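Local coordinates for protein multicopper oxidase (Uncultured bacterium, PDB 4E9X) that probably oxidises phenolic and related substrates at one copper centre and passes the electrons to a copper cluster that reduces dioxygen to water, at residues P246-F251 / P279-Y284. Sequence-based numbering, arbitrary orientation.
Sequences PGRFIF and PVDDWY
Arg248 NH2 donates to Asp281 OD2 at 2.8 Å with an N-H...O angle of 161°, the straightest bond of a salt bridge that meets the carboxylate oxygen on its anti side. Asp281 OD2 lies almost in the guanidinium plane, although the two flat groups are turned steeply against each other. Arg248 NH1 adds only weak bonds, to Asp281 OD2 and, at 3.1 Å, to Pro279 O. Arg248 CD lies over the face of the Tyr284 ring, 3.6 Å from its centroid in a CH-pi contact, while Arg248 CZ, 4.4 Å from the Tyr284 centroid, makes an off-centre cation-pi contact. A bend at chi3 (-61°) carries the chain on from the ring centre, so that the guanidinium lies over the CB end of Tyr284, tilted 31° from the ring, and its edge reaches Asp281. Trp283 CH2 approaches that edge, 3.6 Å from Arg248 NH2. An alanine in place of Arg248 would probably leave Asp281 without its cationic mate and uncover the Tyr284 face. Further out, a type I turn, closed by Tyr284 N to Asp281 O, positions the acceptor and ring, and Tyr284 OH is hydrogen-bonded to Glu274 OE2. Arg248 NH2 also donates a hydrogen bond to Val78 O of a neighbouring subunit. The contact thus ties strand 248-253 of the second cupredoxin-like domain to the loop after its neighbour strand 270-275, at a subunit interface.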
ATOM      1  N   PRO A 246      10.047 -17.691  23.551  1.00  9.97           N
ATOM      2  CA  PRO A 246      10.352 -18.949  22.817  1.00  9.79           C
ATOM      3  C   PRO A 246       9.104 -19.682  22.339  1.00  9.46           C
ATOM      4  O   PRO A 246       8.148 -19.926  23.082  1.00 12.52           O
ATOM      5  CB  PRO A 246      11.070 -19.799  23.915  1.00 12.08           C
ATOM      6  CG  PRO A 246      11.772 -18.720  24.725  1.00 12.85           C
ATOM      7  CD  PRO A 246      10.720 -17.627  24.865  1.00 11.78           C
ATOM      8  N   GLY A 247       9.157 -20.127  21.104  1.00  8.64           N
ATOM      9  CA  GLY A 247       8.088 -20.860  20.439  1.00  9.34           C
ATOM     10  C   GLY A 247       8.520 -21.182  19.012  1.00  8.42           C
ATOM     11  O   GLY A 247       9.702 -20.943  18.666  1.00  9.98           O
ATOM     12  N   ARG A 248       7.607 -21.667  18.212  1.00  9.28           N
ATOM     13  CA  ARG A 248       7.776 -21.715  16.765  1.00  8.62           C
ATOM     14  C   ARG A 248       6.720 -20.746  16.209  1.00  8.24           C
ATOM     15  O   ARG A 248       5.522 -21.040  16.293  1.00  9.47           O
ATOM     16  CB  ARG A 248       7.585 -23.095  16.160  1.00 10.14           C
ATOM     17  CG  ARG A 248       8.641 -24.085  16.602  1.00 10.46           C
ATOM     18  CD  ARG A 248       8.623 -25.407  15.835  1.00 11.95           C
ATOM     19  NE  ARG A 248       7.367 -26.140  15.969  1.00 12.19           N
ATOM     20  CZ  ARG A 248       7.193 -27.156  16.837  1.00 12.74           C
ATOM     21  NH1 ARG A 248       8.162 -27.565  17.663  1.00 13.84           N
ATOM     22  NH2 ARG A 248       6.016 -27.754  16.857  1.00 13.75           N
ATOM     23  N   PHE A 249       7.196 -19.619  15.693  1.00  7.62           N
ATOM     24  CA  PHE A 249       6.306 -18.532  15.313  1.00  8.25           C
ATOM     25  C   PHE A 249       6.458 -18.190  13.839  1.00  7.83           C
ATOM     26  O   PHE A 249       7.471 -17.672  13.386  1.00  8.73           O
ATOM     27  CB  PHE A 249       6.623 -17.312  16.199  1.00  8.16           C
ATOM     28  CG  PHE A 249       6.021 -17.461  17.596  1.00  7.89           C
ATOM     29  CD1 PHE A 249       4.646 -17.488  17.790  1.00  8.54           C
ATOM     30  CD2 PHE A 249       6.877 -17.518  18.697  1.00  9.52           C
ATOM     31  CE1 PHE A 249       4.137 -17.553  19.064  1.00  9.61           C
ATOM     32  CE2 PHE A 249       6.336 -17.598  19.999  1.00  9.23           C
ATOM     33  CZ  PHE A 249       4.945 -17.603  20.165  1.00  9.36           C
ATOM     34  N   ILE A 250       5.412 -18.489  13.059  1.00  8.55           N
ATOM     35  CA  ILE A 250       5.476 -18.226  11.606  1.00  9.09           C
ATOM     36  C   ILE A 250       5.575 -16.747  11.374  1.00  9.31           C
ATOM     37  O   ILE A 250       5.152 -15.905  12.171  1.00 10.11           O
ATOM     38  CB  ILE A 250       4.269 -18.924  10.968  1.00 12.06           C
ATOM     39  CG1 ILE A 250       4.333 -19.163   9.463  1.00 14.74           C
ATOM     40  CG2 ILE A 250       2.977 -18.190  11.258  1.00 12.21           C
ATOM     41  CD1 ILE A 250       3.205 -20.051   8.939  1.00 17.40           C
ATOM     42  N   PHE A 251       6.145 -16.377  10.211  1.00  9.21           N
ATOM     43  CA  PHE A 251       6.491 -14.972   9.910  1.00  8.56           C
ATOM     44  C   PHE A 251       6.276 -14.928   8.399  1.00  9.27           C
ATOM     45  O   PHE A 251       6.940 -15.656   7.662  1.00 11.97           O
ATOM     46  CB  PHE A 251       7.925 -14.757  10.353  1.00  9.84           C
ATOM     47  CG  PHE A 251       8.547 -13.331  10.236  1.00 11.82           C
ATOM     48  CD1 PHE A 251       9.868 -13.139  10.577  1.00 15.77           C
ATOM     49  CD2 PHE A 251       7.818 -12.205   9.817  1.00 13.82           C
ATOM     50  CE1 PHE A 251      10.507 -11.904  10.534  1.00 18.93           C
ATOM     51  CE2 PHE A 251       8.480 -10.998   9.744  1.00 15.95           C
ATOM     52  CZ  PHE A 251       9.780 -10.820  10.069  1.00 17.09           C
ATOM     53  N   PRO A 279      11.378 -27.937  22.033  1.00 12.32           N
ATOM     54  CA  PRO A 279      11.454 -29.298  21.478  1.00 13.00           C
ATOM     55  C   PRO A 279      10.633 -29.449  20.223  1.00 13.20           C
ATOM     56  O   PRO A 279       9.555 -28.870  20.083  1.00 14.26           O
ATOM     57  CB  PRO A 279      10.860 -30.163  22.615  1.00 15.29           C
ATOM     58  CG  PRO A 279      11.073 -29.352  23.844  1.00 14.43           C
ATOM     59  CD  PRO A 279      10.832 -27.926  23.385  1.00 13.18           C
ATOM     60  N   VAL A 280      11.146 -30.202  19.260  1.00 13.66           N
ATOM     61  CA  VAL A 280      10.496 -30.349  17.955  1.00 14.76           C
ATOM     62  C   VAL A 280       9.476 -31.463  17.930  1.00 14.87           C
ATOM     63  O   VAL A 280       9.735 -32.605  18.216  1.00 27.04           O
ATOM     64  CB  VAL A 280      11.602 -30.596  16.895  1.00 17.31           C
ATOM     65  CG1 VAL A 280      11.005 -30.853  15.528  1.00 19.79           C
ATOM     66  CG2 VAL A 280      12.616 -29.447  16.881  1.00 18.79           C
ATOM     67  N   ASP A 281       8.249 -31.198  17.506  1.00 15.03           N
ATOM     68  CA  ASP A 281       7.193 -32.180  17.407  1.00 15.40           C
ATOM     69  C   ASP A 281       7.307 -33.006  16.131  1.00 13.42           C
ATOM     70  O   ASP A 281       7.808 -32.440  15.147  1.00 15.84           O
ATOM     71  CB  ASP A 281       5.818 -31.498  17.440  1.00 15.43           C
ATOM     72  CG  ASP A 281       5.676 -30.831  18.829  1.00 17.08           C
ATOM     73  OD1 ASP A 281       5.288 -31.517  19.782  1.00 23.52           O
ATOM     74  OD2 ASP A 281       5.978 -29.615  18.939  1.00 15.96           O
ATOM     75  N   ASP A 282       6.896 -34.259  16.118  1.00 16.69           N
ATOM     76  CA  ASP A 282       7.015 -35.115  14.933  1.00 18.27           C
ATOM     77  C   ASP A 282       6.198 -34.543  13.761  1.00 16.95           C
ATOM     78  O   ASP A 282       6.573 -34.874  12.640  1.00 19.09           O
ATOM     79  CB  ASP A 282       6.488 -36.556  15.145  1.00 24.22           C
ATOM     80  CG  ASP A 282       7.457 -37.368  15.976  1.00 31.12           C
ATOM     81  OD1 ASP A 282       8.615 -36.977  16.213  1.00 35.59           O
ATOM     82  OD2 ASP A 282       7.049 -38.478  16.416  1.00 41.42           O
ATOM     83  N   TRP A 283       5.148 -33.752  14.074  1.00 16.11           N
ATOM     84  CA  TRP A 283       4.263 -33.242  13.008  1.00 15.60           C
ATOM     85  C   TRP A 283       4.716 -31.880  12.488  1.00 14.25           C
ATOM     86  O   TRP A 283       4.079 -31.324  11.584  1.00 16.40           O
ATOM     87  CB  TRP A 283       2.782 -33.151  13.430  1.00 16.52           C
ATOM     88  CG  TRP A 283       2.617 -32.662  14.825  1.00 15.43           C
ATOM     89  CD1 TRP A 283       2.399 -33.420  15.954  1.00 17.61           C
ATOM     90  CD2 TRP A 283       2.654 -31.301  15.265  1.00 15.43           C
ATOM     91  NE1 TRP A 283       2.306 -32.577  17.050  1.00 17.68           N
ATOM     92  CE2 TRP A 283       2.455 -31.277  16.632  1.00 16.02           C
ATOM     93  CE3 TRP A 283       2.829 -30.099  14.547  1.00 15.00           C
ATOM     94  CZ2 TRP A 283       2.429 -30.095  17.379  1.00 17.58           C
ATOM     95  CZ3 TRP A 283       2.810 -28.921  15.302  1.00 16.80           C
ATOM     96  CH2 TRP A 283       2.611 -28.920  16.690  1.00 16.62           C
ATOM     97  N   TYR A 284       5.814 -31.367  13.063  1.00 11.92           N
ATOM     98  CA  TYR A 284       6.276 -30.038  12.608  1.00 11.17           C
ATOM     99  C   TYR A 284       6.707 -30.089  11.162  1.00 11.73           C
ATOM    100  O   TYR A 284       7.525 -30.928  10.753  1.00 13.98           O
ATOM    101  CB  TYR A 284       7.435 -29.548  13.508  1.00 11.76           C
ATOM    102  CG  TYR A 284       8.051 -28.233  13.056  1.00 10.35           C
ATOM    103  CD1 TYR A 284       7.215 -27.153  12.711  1.00 10.50           C
ATOM    104  CD2 TYR A 284       9.428 -28.026  12.963  1.00  9.97           C
ATOM    105  CE1 TYR A 284       7.766 -25.967  12.309  1.00 10.87           C
ATOM    106  CE2 TYR A 284       9.977 -26.840  12.552  1.00  9.85           C
ATOM    107  CZ  TYR A 284       9.118 -25.796  12.213  1.00 10.29           C
ATOM    108  OH  TYR A 284       9.646 -24.592  11.808  1.00 10.58           O
TER